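Local coordinates for sensor kinase CusS (Escherichia coli, PDB 5KU5), which senses copper and silver ions through this periplasmic domain and, as a histidine kinase, activates the response regulator CusR by phosphorylation, at residues E16-L21 / L130-S135; R34-L39 / K59-S64. One frame throughout, in Å; residues are numbered along the deposited sequence.

Contact 1 of 2, residues E16-L21 / L130-S135; sequences EISATL and LYIALS
Ile17, Ser18 and Leu21 on one side of helix 2-25 pack against Leu130 and Ile132 of strand 125-135, the helix-on-sheet layer of the PDC-type sensor domain. The strand is an inner one of the antiparallel sheet, and the axes of segments 16-21 and 130-135 come within 9.9 Å of each other at 144°, nearer antiparallel than perpendicular. Alternation along the strand turns Leu130, Ile132 and Leu134 toward the helix, which suits large aliphatic residues at these buried places.

The interaction across the gap is apolar, with no hydrogen bond between the segments. Ile17 and Ile132 lie alongside one another, pointing contrary ways, and their branch methyls meet, CG2 of Ile17 lying 3.8 Å from CG2 of Ile132. The side chains of Leu21 and Leu130 instead run nearly perpendicular: CB of Leu21 sits 3.7 Å from CD2 of Leu130, and both residues also touch Ile51 of strand 49-54. CG of Leu130 is anti to the backbone N (chi1 177°), and the second torsion puts CD2 anti to CA, so the extended arm ends in this methyl at the helix.

The helix bonds Leu21 N to Ile17 O internally (3.0 Å), whereas the strand pairs with its neighbour 111-122, Leu130 with Leu116 and Ile132 with Ile114. Next to Ile17, Glu16 turns to the dimer interface, where its OE1 makes a weak hydrogen bond with Ser47 OG of the second subunit; Ser47 is a silver-site residue.

Ser18 is small enough to admit the longer arm of Ile132. With CG1 beside its own backbone N (chi1 -51°) and the chain then extended, Ile132 brings CD1 to 3.8 Å from Ser18 CA and 3.9 Å from Ser18 CB.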
ATOM      1  N   GLU A  16      -1.449   7.240   5.464  1.00 26.99           N
ATOM      2  CA  GLU A  16      -1.536   7.488   4.021  1.00 27.06           C
ATOM      3  C   GLU A  16      -2.911   7.152   3.446  1.00 26.28           C
ATOM      4  O   GLU A  16      -3.420   7.895   2.605  1.00 26.04           O
ATOM      5  CB  GLU A  16      -0.442   6.732   3.271  1.00 28.13           C
ATOM      6  CG  GLU A  16       0.953   7.261   3.574  1.00 29.29           C
ATOM      7  CD  GLU A  16       2.056   6.490   2.873  1.00 30.64           C
ATOM      8  OE1 GLU A  16       1.760   5.665   1.980  1.00 32.31           O
ATOM      9  OE2 GLU A  16       3.234   6.716   3.213  1.00 32.28           O
ATOM     10  N   ILE A  17      -3.510   6.051   3.904  1.00 25.39           N
ATOM     11  CA  ILE A  17      -4.883   5.697   3.513  1.00 25.00           C
ATOM     12  C   ILE A  17      -5.858   6.772   3.986  1.00 24.65           C
ATOM     13  O   ILE A  17      -6.752   7.166   3.243  1.00 25.07           O
ATOM     14  CB  ILE A  17      -5.316   4.313   4.056  1.00 24.83           C
ATOM     15  CG1 ILE A  17      -4.514   3.194   3.376  1.00 24.64           C
ATOM     16  CG2 ILE A  17      -6.812   4.071   3.835  1.00 24.69           C
ATOM     17  CD1 ILE A  17      -4.427   1.924   4.193  1.00 24.71           C
ATOM     18  N   SER A  18      -5.676   7.242   5.215  1.00 24.54           N
ATOM     19  CA  SER A  18      -6.527   8.295   5.772  1.00 24.82           C
ATOM     20  C   SER A  18      -6.479   9.582   4.944  1.00 24.42           C
ATOM     21  O   SER A  18      -7.523  10.166   4.654  1.00 24.02           O
ATOM     22  CB  SER A  18      -6.144   8.587   7.225  1.00 24.84           C
ATOM     23  OG  SER A  18      -7.098   9.434   7.830  1.00 26.03           O
ATOM     24  N   ALA A  19      -5.272  10.002   4.560  1.00 24.31           N
ATOM     25  CA  ALA A  19      -5.084  11.225   3.769  1.00 24.19           C
ATOM     26  C   ALA A  19      -5.644  11.102   2.354  1.00 24.53           C
ATOM     27  O   ALA A  19      -6.188  12.067   1.825  1.00 24.90           O
ATOM     28  CB  ALA A  19      -3.611  11.611   3.714  1.00 24.09           C
ATOM     29  N   THR A  20      -5.496   9.926   1.743  1.00 24.82           N
ATOM     30  CA  THR A  20      -6.040   9.673   0.407  1.00 25.08           C
ATOM     31  C   THR A  20      -7.569   9.720   0.420  1.00 25.51           C
ATOM     32  O   THR A  20      -8.175  10.446  -0.364  1.00 26.20           O
ATOM     33  CB  THR A  20      -5.569   8.310  -0.149  1.00 25.02           C
ATOM     34  OG1 THR A  20      -4.140   8.245  -0.097  1.00 24.37           O
ATOM     35  CG2 THR A  20      -6.025   8.108  -1.594  1.00 24.66           C
ATOM     36  N   LEU A  21      -8.187   8.960   1.320  1.00 25.90           N
ATOM     37  CA  LEU A  21      -9.650   8.891   1.387  1.00 26.36           C
ATOM     38  C   LEU A  21     -10.296  10.197   1.872  1.00 26.93           C
ATOM     39  O   LEU A  21     -11.417  10.511   1.472  1.00 26.68           O
ATOM     40  CB  LEU A  21     -10.103   7.707   2.246  1.00 26.09           C
ATOM     41  CG  LEU A  21      -9.680   6.317   1.751  1.00 26.16           C
ATOM     42  CD1 LEU A  21     -10.310   5.245   2.625  1.00 26.04           C
ATOM     43  CD2 LEU A  21     -10.038   6.086   0.287  1.00 26.35           C
ATOM     44  N   LEU A 130     -15.252   8.331   8.992  1.00 25.94           N
ATOM     45  CA  LEU A 130     -14.612   7.257   8.236  1.00 25.82           C
ATOM     46  C   LEU A 130     -13.898   6.307   9.192  1.00 25.86           C
ATOM     47  O   LEU A 130     -13.102   6.750  10.015  1.00 25.61           O
ATOM     48  CB  LEU A 130     -13.600   7.842   7.247  1.00 25.94           C
ATOM     49  CG  LEU A 130     -12.761   6.869   6.412  1.00 25.99           C
ATOM     50  CD1 LEU A 130     -13.637   5.969   5.549  1.00 26.03           C
ATOM     51  CD2 LEU A 130     -11.779   7.647   5.558  1.00 26.00           C
ATOM     52  N   TYR A 131     -14.194   5.012   9.075  1.00 26.05           N
ATOM     53  CA  TYR A 131     -13.507   3.953   9.819  1.00 26.06           C
ATOM     54  C   TYR A 131     -12.632   3.175   8.840  1.00 25.40           C
ATOM     55  O   TYR A 131     -13.103   2.796   7.769  1.00 25.32           O
ATOM     56  CB  TYR A 131     -14.521   3.007  10.463  1.00 26.48           C
ATOM     57  CG  TYR A 131     -15.365   3.647  11.540  1.00 27.19           C
ATOM     58  CD1 TYR A 131     -16.450   4.459  11.211  1.00 27.56           C
ATOM     59  CD2 TYR A 131     -15.088   3.439  12.893  1.00 27.45           C
ATOM     60  CE1 TYR A 131     -17.232   5.046  12.195  1.00 27.85           C
ATOM     61  CE2 TYR A 131     -15.862   4.026  13.884  1.00 27.60           C
ATOM     62  CZ  TYR A 131     -16.931   4.829  13.531  1.00 28.03           C
ATOM     63  OH  TYR A 131     -17.709   5.414  14.505  1.00 29.01           O
ATOM     64  N   ILE A 132     -11.372   2.948   9.212  1.00 24.56           N
ATOM     65  CA  ILE A 132     -10.383   2.276   8.358  1.00 23.64           C
ATOM     66  C   ILE A 132      -9.783   1.113   9.141  1.00 23.13           C
ATOM     67  O   ILE A 132      -9.300   1.320  10.247  1.00 22.83           O
ATOM     68  CB  ILE A 132      -9.225   3.225   7.959  1.00 23.73           C
ATOM     69  CG1 ILE A 132      -9.761   4.546   7.384  1.00 24.22           C
ATOM     70  CG2 ILE A 132      -8.299   2.543   6.950  1.00 23.54           C
ATOM     71  CD1 ILE A 132      -8.716   5.638   7.265  1.00 24.50           C
ATOM     72  N   ALA A 133      -9.796  -0.087   8.556  1.00 22.11           N
ATOM     73  CA  ALA A 133      -9.224  -1.285   9.171  1.00 21.65           C
ATOM     74  C   ALA A 133      -8.158  -1.899   8.258  1.00 21.53           C
ATOM     75  O   ALA A 133      -8.447  -2.226   7.112  1.00 20.88           O
ATOM     76  CB  ALA A 133     -10.321  -2.299   9.457  1.00 21.53           C
ATOM     77  N   LEU A 134      -6.939  -2.052   8.780  1.00 21.70           N
ATOM     78  CA  LEU A 134      -5.812  -2.657   8.053  1.00 21.94           C
ATOM     79  C   LEU A 134      -5.516  -4.045   8.615  1.00 21.78           C
ATOM     80  O   LEU A 134      -5.463  -4.223   9.833  1.00 21.84           O
ATOM     81  CB  LEU A 134      -4.560  -1.777   8.178  1.00 22.18           C
ATOM     82  CG  LEU A 134      -3.251  -2.297   7.564  1.00 22.68           C
ATOM     83  CD1 LEU A 134      -3.369  -2.383   6.052  1.00 22.97           C
ATOM     84  CD2 LEU A 134      -2.078  -1.411   7.952  1.00 23.00           C
ATOM     85  N   SER A 135      -5.301  -5.015   7.727  1.00 21.72           N
ATOM     86  CA  SER A 135      -5.034  -6.398   8.130  1.00 21.75           C
ATOM     87  C   SER A 135      -3.705  -6.539   8.868  1.00 21.66           C
ATOM     88  O   SER A 135      -2.677  -6.049   8.399  1.00 21.21           O
ATOM     89  CB  SER A 135      -5.029  -7.332   6.919  1.00 21.82           C
ATOM     90  OG  SER A 135      -4.599  -8.632   7.294  1.00 22.13           O
TER

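Contact 2 of 2, residues R34-L39 / K59-S64; sequences RRLMTL and KTVYHS
The phenol ring of Tyr62 meets Leu39 obliquely, ring atom CD2 of Tyr62 lying 3.8 Å from the methyl CD2 of Leu39. Tyr62 holds CG anti to its backbone N (chi1 173°), which swings the ring toward helix 32-44, where it also touches Glu40 and Val43; the flat ring carbons suit packing against Leu39, while the residue as a whole remains partly exposed. At the edge of the Arg34 guanidinium, in its plane, sits Thr38 OG1. The imidazole of His63, whose side chain starts away from the helix, gives a weak bond from ND1 to Ser64 O.

Strand 60-63 is an outermost strand of the chain's antiparallel sheet, and a classic beta bulge sets Val61 and Tyr62 both opposite Leu53. Both therefore start toward the helix. The short, branched Val61 suits the exposed outer margin, its CG1 making a looser contact with CD1 of Leu36 at 4.4 Å; Leu36 also rests on Leu53.

Leucine fills the buried position at Leu39, against which Leu25 of helix 2-25 packs. On the helix itself, Arg34 O accepts two bonds from opposite faces of its carbonyl plane: Thr38 N at 2.9 Å and Thr38 OG1 at 2.7 Å.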
ATOM      1  N   ARG A  34     -20.726  11.630  -6.734  1.00 29.94           N
ATOM      2  CA  ARG A  34     -19.460  11.397  -7.447  1.00 28.91           C
ATOM      3  C   ARG A  34     -18.306  11.043  -6.498  1.00 28.69           C
ATOM      4  O   ARG A  34     -17.490  10.172  -6.814  1.00 28.38           O
ATOM      5  CB  ARG A  34     -19.102  12.617  -8.313  1.00 28.56           C
ATOM      6  CG  ARG A  34     -17.718  12.601  -8.959  1.00 28.34           C
ATOM      7  CD  ARG A  34     -17.455  11.368  -9.810  1.00 28.09           C
ATOM      8  NE  ARG A  34     -16.088  11.370 -10.337  1.00 27.93           N
ATOM      9  CZ  ARG A  34     -15.715  11.731 -11.570  1.00 27.99           C
ATOM     10  NH1 ARG A  34     -16.596  12.136 -12.486  1.00 28.15           N
ATOM     11  NH2 ARG A  34     -14.426  11.677 -11.897  1.00 27.81           N
ATOM     12  N   ARG A  35     -18.239  11.723  -5.352  1.00 28.24           N
ATOM     13  CA  ARG A  35     -17.233  11.427  -4.323  1.00 28.44           C
ATOM     14  C   ARG A  35     -17.358  10.005  -3.775  1.00 28.40           C
ATOM     15  O   ARG A  35     -16.359   9.302  -3.651  1.00 28.08           O
ATOM     16  CB  ARG A  35     -17.327  12.413  -3.161  1.00 28.39           C
ATOM     17  CG  ARG A  35     -16.840  13.817  -3.476  1.00 28.49           C
ATOM     18  CD  ARG A  35     -17.324  14.782  -2.408  1.00 29.03           C
ATOM     19  NE  ARG A  35     -17.027  16.178  -2.722  1.00 29.00           N
ATOM     20  CZ  ARG A  35     -17.584  17.233  -2.121  1.00 29.02           C
ATOM     21  NH1 ARG A  35     -18.488  17.090  -1.149  1.00 29.48           N
ATOM     22  NH2 ARG A  35     -17.230  18.455  -2.500  1.00 29.04           N
ATOM     23  N   LEU A  36     -18.583   9.602  -3.442  1.00 29.14           N
ATOM     24  CA  LEU A  36     -18.863   8.239  -2.962  1.00 29.79           C
ATOM     25  C   LEU A  36     -18.582   7.167  -4.021  1.00 29.63           C
ATOM     26  O   LEU A  36     -18.127   6.070  -3.693  1.00 28.68           O
ATOM     27  CB  LEU A  36     -20.314   8.114  -2.479  1.00 30.16           C
ATOM     28  CG  LEU A  36     -20.651   8.795  -1.150  1.00 30.79           C
ATOM     29  CD1 LEU A  36     -22.160   8.852  -0.959  1.00 30.89           C
ATOM     30  CD2 LEU A  36     -19.991   8.076   0.021  1.00 31.09           C
ATOM     31  N   MET A  37     -18.867   7.489  -5.281  1.00 30.17           N
ATOM     32  CA  MET A  37     -18.541   6.611  -6.406  1.00 31.29           C
ATOM     33  C   MET A  37     -17.026   6.427  -6.519  1.00 30.38           C
ATOM     34  O   MET A  37     -16.544   5.308  -6.714  1.00 30.02           O
ATOM     35  CB  MET A  37     -19.106   7.186  -7.708  1.00 33.08           C
ATOM     36  CG  MET A  37     -19.086   6.227  -8.886  1.00 34.39           C
ATOM     37  SD  MET A  37     -19.994   6.862 -10.311  1.00 36.90           S
ATOM     38  CE  MET A  37     -21.662   6.930  -9.654  1.00 36.37           C
ATOM     39  N   THR A  38     -16.289   7.530  -6.386  1.00 29.50           N
ATOM     40  CA  THR A  38     -14.824   7.507  -6.366  1.00 29.18           C
ATOM     41  C   THR A  38     -14.286   6.663  -5.204  1.00 28.87           C
ATOM     42  O   THR A  38     -13.372   5.864  -5.395  1.00 28.80           O
ATOM     43  CB  THR A  38     -14.238   8.934  -6.272  1.00 28.80           C
ATOM     44  OG1 THR A  38     -14.821   9.764  -7.287  1.00 28.75           O
ATOM     45  CG2 THR A  38     -12.720   8.920  -6.436  1.00 28.52           C
ATOM     46  N   LEU A  39     -14.857   6.851  -4.014  1.00 29.07           N
ATOM     47  CA  LEU A  39     -14.507   6.057  -2.827  1.00 29.47           C
ATOM     48  C   LEU A  39     -14.653   4.559  -3.089  1.00 29.80           C
ATOM     49  O   LEU A  39     -13.730   3.784  -2.838  1.00 29.59           O
ATOM     50  CB  LEU A  39     -15.391   6.450  -1.638  1.00 29.47           C
ATOM     51  CG  LEU A  39     -15.233   5.648  -0.336  1.00 29.62           C
ATOM     52  CD1 LEU A  39     -13.897   5.976   0.313  1.00 29.90           C
ATOM     53  CD2 LEU A  39     -16.383   5.899   0.631  1.00 29.37           C
ATOM     54  N   LYS A  59     -25.061   6.116  11.330  1.00 37.96           N
ATOM     55  CA  LYS A  59     -25.552   5.003  10.520  1.00 38.15           C
ATOM     56  C   LYS A  59     -24.635   4.823   9.312  1.00 37.02           C
ATOM     57  O   LYS A  59     -24.239   5.803   8.681  1.00 36.84           O
ATOM     58  CB  LYS A  59     -26.993   5.260  10.068  1.00 39.20           C
ATOM     59  CG  LYS A  59     -27.552   4.202   9.120  1.00 40.42           C
ATOM     60  CD  LYS A  59     -29.076   4.122   9.142  1.00 40.97           C
ATOM     61  CE  LYS A  59     -29.756   5.449   8.828  1.00 41.53           C
ATOM     62  NZ  LYS A  59     -29.252   6.089   7.580  1.00 42.25           N
ATOM     63  N   THR A  60     -24.320   3.571   8.991  1.00 35.69           N
ATOM     64  CA  THR A  60     -23.404   3.249   7.898  1.00 34.92           C
ATOM     65  C   THR A  60     -24.013   3.580   6.531  1.00 34.88           C
ATOM     66  O   THR A  60     -25.064   3.053   6.167  1.00 35.69           O
ATOM     67  CB  THR A  60     -22.990   1.763   7.943  1.00 33.65           C
ATOM     68  OG1 THR A  60     -22.343   1.496   9.191  1.00 32.33           O
ATOM     69  CG2 THR A  60     -22.036   1.412   6.799  1.00 33.51           C
ATOM     70  N   VAL A  61     -23.341   4.462   5.794  1.00 34.43           N
ATOM     71  CA  VAL A  61     -23.730   4.833   4.428  1.00 34.26           C
ATOM     72  C   VAL A  61     -23.023   3.949   3.396  1.00 33.68           C
ATOM     73  O   VAL A  61     -23.597   3.638   2.352  1.00 34.26           O
ATOM     74  CB  VAL A  61     -23.484   6.349   4.178  1.00 35.03           C
ATOM     75  CG1 VAL A  61     -23.328   6.696   2.696  1.00 35.56           C
ATOM     76  CG2 VAL A  61     -24.629   7.148   4.776  1.00 35.72           C
ATOM     77  N   TYR A  62     -21.780   3.561   3.679  1.00 32.95           N
ATOM     78  CA  TYR A  62     -21.038   2.641   2.820  1.00 32.15           C
ATOM     79  C   TYR A  62     -20.061   1.804   3.643  1.00 31.51           C
ATOM     80  O   TYR A  62     -19.520   2.278   4.642  1.00 31.92           O
ATOM     81  CB  TYR A  62     -20.288   3.421   1.734  1.00 32.18           C
ATOM     82  CG  TYR A  62     -19.349   2.570   0.904  1.00 32.31           C
ATOM     83  CD1 TYR A  62     -19.820   1.829  -0.182  1.00 32.55           C
ATOM     84  CD2 TYR A  62     -17.992   2.485   1.220  1.00 32.52           C
ATOM     85  CE1 TYR A  62     -18.962   1.039  -0.935  1.00 32.78           C
ATOM     86  CE2 TYR A  62     -17.128   1.696   0.474  1.00 32.75           C
ATOM     87  CZ  TYR A  62     -17.616   0.976  -0.601  1.00 32.92           C
ATOM     88  OH  TYR A  62     -16.753   0.198  -1.338  1.00 34.11           O
ATOM     89  N   HIS A  63     -19.855   0.558   3.219  1.00 30.44           N
ATOM     90  CA  HIS A  63     -18.767  -0.277   3.726  1.00 30.15           C
ATOM     91  C   HIS A  63     -18.246  -1.203   2.624  1.00 29.83           C
ATOM     92  O   HIS A  63     -18.924  -1.422   1.620  1.00 29.63           O
ATOM     93  CB  HIS A  63     -19.209  -1.071   4.963  1.00 30.14           C
ATOM     94  CG  HIS A  63     -20.274  -2.089   4.691  1.00 29.92           C
ATOM     95  ND1 HIS A  63     -19.987  -3.403   4.393  1.00 30.18           N
ATOM     96  CD2 HIS A  63     -21.624  -1.987   4.686  1.00 29.79           C
ATOM     97  CE1 HIS A  63     -21.115  -4.067   4.209  1.00 29.90           C
ATOM     98  NE2 HIS A  63     -22.122  -3.230   4.378  1.00 29.95           N
ATOM     99  N   SER A  64     -17.036  -1.729   2.816  1.00 29.93           N
ATOM    100  CA  SER A  64     -16.371  -2.568   1.810  1.00 30.12           C
ATOM    101  C   SER A  64     -17.138  -3.875   1.562  1.00 30.27           C
ATOM    102  O   SER A  64     -17.713  -4.434   2.495  1.00 29.38           O
ATOM    103  CB  SER A  64     -14.934  -2.887   2.233  1.00 30.03           C
ATOM    104  OG  SER A  64     -14.174  -1.702   2.389  1.00 29.69           O
TER

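How the contacts relate
Contact 1 lies in the core, its centre about 5 Å from the centre of the chain, whereas contact 2, its centre about 13 Å from that point, is only partly buried and joins the sheet at a strand that is outermost within this chain. Two consecutive helices thus pack on one antiparallel sheet, and contact 2 is nested within the chain loop that contact 1 closes. They meet where Leu21 CD2 lies 3.9 Å from Leu39 CD1, and Ile51 touches side chains of both. The inner contact is purely aliphatic apart from a small serine and buries more surface (241 against 152 Å²); the outer one admits an aromatic ring and an exposed valine.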